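Long-range contact in NanU sialic acid binding protein (PDB 4L7T), which probably binds sialic acid with high affinity at the outer membrane of Bacteroides fragilis, as a member of the SusD family: residues A208-K213 and K235-S240. Numbering follows the deposited sequence.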
loop_
_atom_site.group_PDB
_atom_site.type_symbol
_atom_site.label_atom_id
_atom_site.label_comp_id
_atom_site.label_asym_id
_atom_site.label_seq_id
_atom_site.Cartn_x
_atom_site.Cartn_y
_atom_site.Cartn_z
ATOM N N ALA A 208 5.912 12.715 -3.186
ATOM C CA ALA A 208 5.365 11.440 -3.669
ATOM C C ALA A 208 6.166 10.963 -4.904
ATOM O O ALA A 208 6.476 9.790 -5.011
ATOM C CB ALA A 208 3.845 11.625 -4.092
ATOM N N THR A 209 6.516 11.871 -5.835
ATOM C CA THR A 209 7.356 11.488 -6.955
ATOM C C THR A 209 8.675 10.967 -6.473
ATOM O O THR A 209 9.166 9.948 -6.980
ATOM C CB THR A 209 7.575 12.677 -7.981
ATOM O OG1 THR A 209 6.294 12.822 -8.648
ATOM C CG2 THR A 209 8.612 12.342 -9.036
ATOM N N GLN A 210 9.261 11.612 -5.447
ATOM C CA GLN A 210 10.583 11.148 -4.967
ATOM C C GLN A 210 10.491 9.775 -4.246
ATOM O O GLN A 210 11.408 8.955 -4.356
ATOM C CB GLN A 210 11.228 12.168 -4.017
ATOM C CG GLN A 210 11.599 13.502 -4.744
ATOM C CD GLN A 210 12.526 13.277 -5.865
ATOM O OE1 GLN A 210 13.545 12.625 -5.705
ATOM N NE2 GLN A 210 12.216 13.850 -7.028
ATOM N N MET A 211 9.358 9.524 -3.557
ATOM C CA MET A 211 9.203 8.197 -2.933
ATOM C C MET A 211 9.100 7.125 -4.061
ATOM O O MET A 211 9.765 6.070 -3.975
ATOM C CB MET A 211 7.881 8.140 -2.140
ATOM C CG MET A 211 7.902 8.822 -0.792
ATOM S SD MET A 211 8.976 7.989 0.381
ATOM C CE MET A 211 8.087 6.434 0.648
ATOM N N LEU A 212 8.280 7.394 -5.102
ATOM C CA LEU A 212 8.110 6.438 -6.158
ATOM C C LEU A 212 9.474 6.267 -6.857
ATOM O O LEU A 212 9.856 5.130 -7.211
ATOM C CB LEU A 212 7.079 7.035 -7.146
ATOM C CG LEU A 212 6.936 6.237 -8.427
ATOM C CD1 LEU A 212 6.445 4.774 -8.153
ATOM C CD2 LEU A 212 5.958 6.888 -9.417
ATOM N N LYS A 213 10.227 7.380 -7.057
ATOM C CA LYS A 213 11.553 7.305 -7.641
ATOM C C LYS A 213 12.437 6.369 -6.807
ATOM O O LYS A 213 13.189 5.536 -7.382
ATOM C CB LYS A 213 12.226 8.683 -7.709
ATOM C CG LYS A 213 13.597 8.688 -8.455
ATOM C CD LYS A 213 13.902 10.175 -8.689
ATOM C CE LYS A 213 15.092 10.228 -9.726
ATOM N NZ LYS A 213 15.760 11.638 -9.700
ATOM N N LYS A 235 18.820 6.382 -3.336
ATOM C CA LYS A 235 19.254 7.004 -2.076
ATOM C C LYS A 235 19.136 8.526 -2.162
ATOM O O LYS A 235 18.606 9.185 -1.217
ATOM C CB LYS A 235 20.729 6.576 -1.811
ATOM C CG LYS A 235 21.252 7.222 -0.537
ATOM C CD LYS A 235 22.684 6.673 -0.139
ATOM C CE LYS A 235 23.565 7.121 -1.188
ATOM N NZ LYS A 235 24.968 7.118 -0.524
ATOM N N THR A 236 19.594 9.107 -3.287
ATOM C CA THR A 236 19.592 10.572 -3.470
ATOM C C THR A 236 18.134 11.109 -3.475
ATOM O O THR A 236 17.815 12.147 -2.869
ATOM C CB THR A 236 20.254 10.908 -4.787
ATOM O OG1 THR A 236 21.624 10.516 -4.657
ATOM C CG2 THR A 236 20.163 12.403 -5.175
ATOM N N ALA A 237 17.234 10.330 -4.068
ATOM C CA ALA A 237 15.790 10.766 -4.078
ATOM C C ALA A 237 15.216 10.793 -2.660
ATOM O O ALA A 237 14.518 11.743 -2.286
ATOM C CB ALA A 237 14.935 9.730 -4.972
ATOM N N LEU A 238 15.457 9.711 -1.879
ATOM C CA LEU A 238 14.852 9.578 -0.541
ATOM C C LEU A 238 15.494 10.647 0.335
ATOM O O LEU A 238 14.785 11.252 1.159
ATOM C CB LEU A 238 15.060 8.153 -0.041
ATOM C CG LEU A 238 14.344 7.151 -1.007
ATOM C CD1 LEU A 238 14.865 5.673 -0.760
ATOM C CD2 LEU A 238 12.832 7.182 -0.721
ATOM N N GLN A 239 16.787 10.917 0.132
ATOM C CA GLN A 239 17.495 11.941 0.930
ATOM C C GLN A 239 16.888 13.329 0.672
ATOM O O GLN A 239 16.854 14.173 1.591
ATOM C CB GLN A 239 19.028 11.971 0.629
ATOM C CG GLN A 239 19.676 10.822 1.372
ATOM C CD GLN A 239 21.182 10.649 1.024
ATOM O OE1 GLN A 239 21.631 11.004 -0.054
ATOM N NE2 GLN A 239 21.877 10.021 1.883
ATOM N N SER A 240 16.397 13.526 -0.546
ATOM C CA SER A 240 15.787 14.833 -0.944
ATOM C C SER A 240 14.449 15.046 -0.187
ATOM O O SER A 240 14.072 16.175 0.017
ATOM C CB SER A 240 15.724 14.998 -2.490
ATOM O OG SER A 240 14.511 14.407 -2.921
#
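Ala237 of segment 235-240 faces Gln210 of segment 208-213 where the two helices come together, their CA atoms 5.3 Å apart. The bend of the Gln210 chain at chi2 (-58°) brings its carboxamide oxygen over Ala237, and OE1 lies 3.3 Å from both CA and CB of Ala237. OE1 meets the alanine in van der Waals contact; no hydrogen bond crosses between the segments. The other end of the amide, NE2, donates to Glu188 OE2 on helix 173-191. That OE2, outside both segments, also forms a salt bridge with Lys213 NZ, and one acidic group thus holds the polar ends of two side chains of helix 206-223. The extended Lys213 chain runs past the methyl of Ala237, with its CG 3.9 Å from Ala237 CB; the small alanine is thus covered by the aliphatic part of Lys213 as well as by the Gln210 amide. One turn further along helix 227-244, Ser240 OG lies 3.4 Å from Gln210 OE1, a contact without a hydrogen bond, and close to Gln210 CG. This hydroxyl donates to Ala237 O of its own helix (2.7 Å), the donor lying 23° off the carbonyl plane, and also hydrogen-bonds to Tyr195 OH. Leu238 starts from a CB directed away from the other helix, but its CD2 reaches back to within 4.1 Å of Met211 SD. The two side chains cross at about a right angle, and both also pack on Leu394 of helix 388-401, which covers this side. The segment axes approach to 8.2 Å and run nearly antiparallel, at 152°. Helices 206-223 and 227-244, joined by a short connection, form a helical hairpin with a small residue at its interface, consistent with the TPR-like helical pairs of the SusD fold.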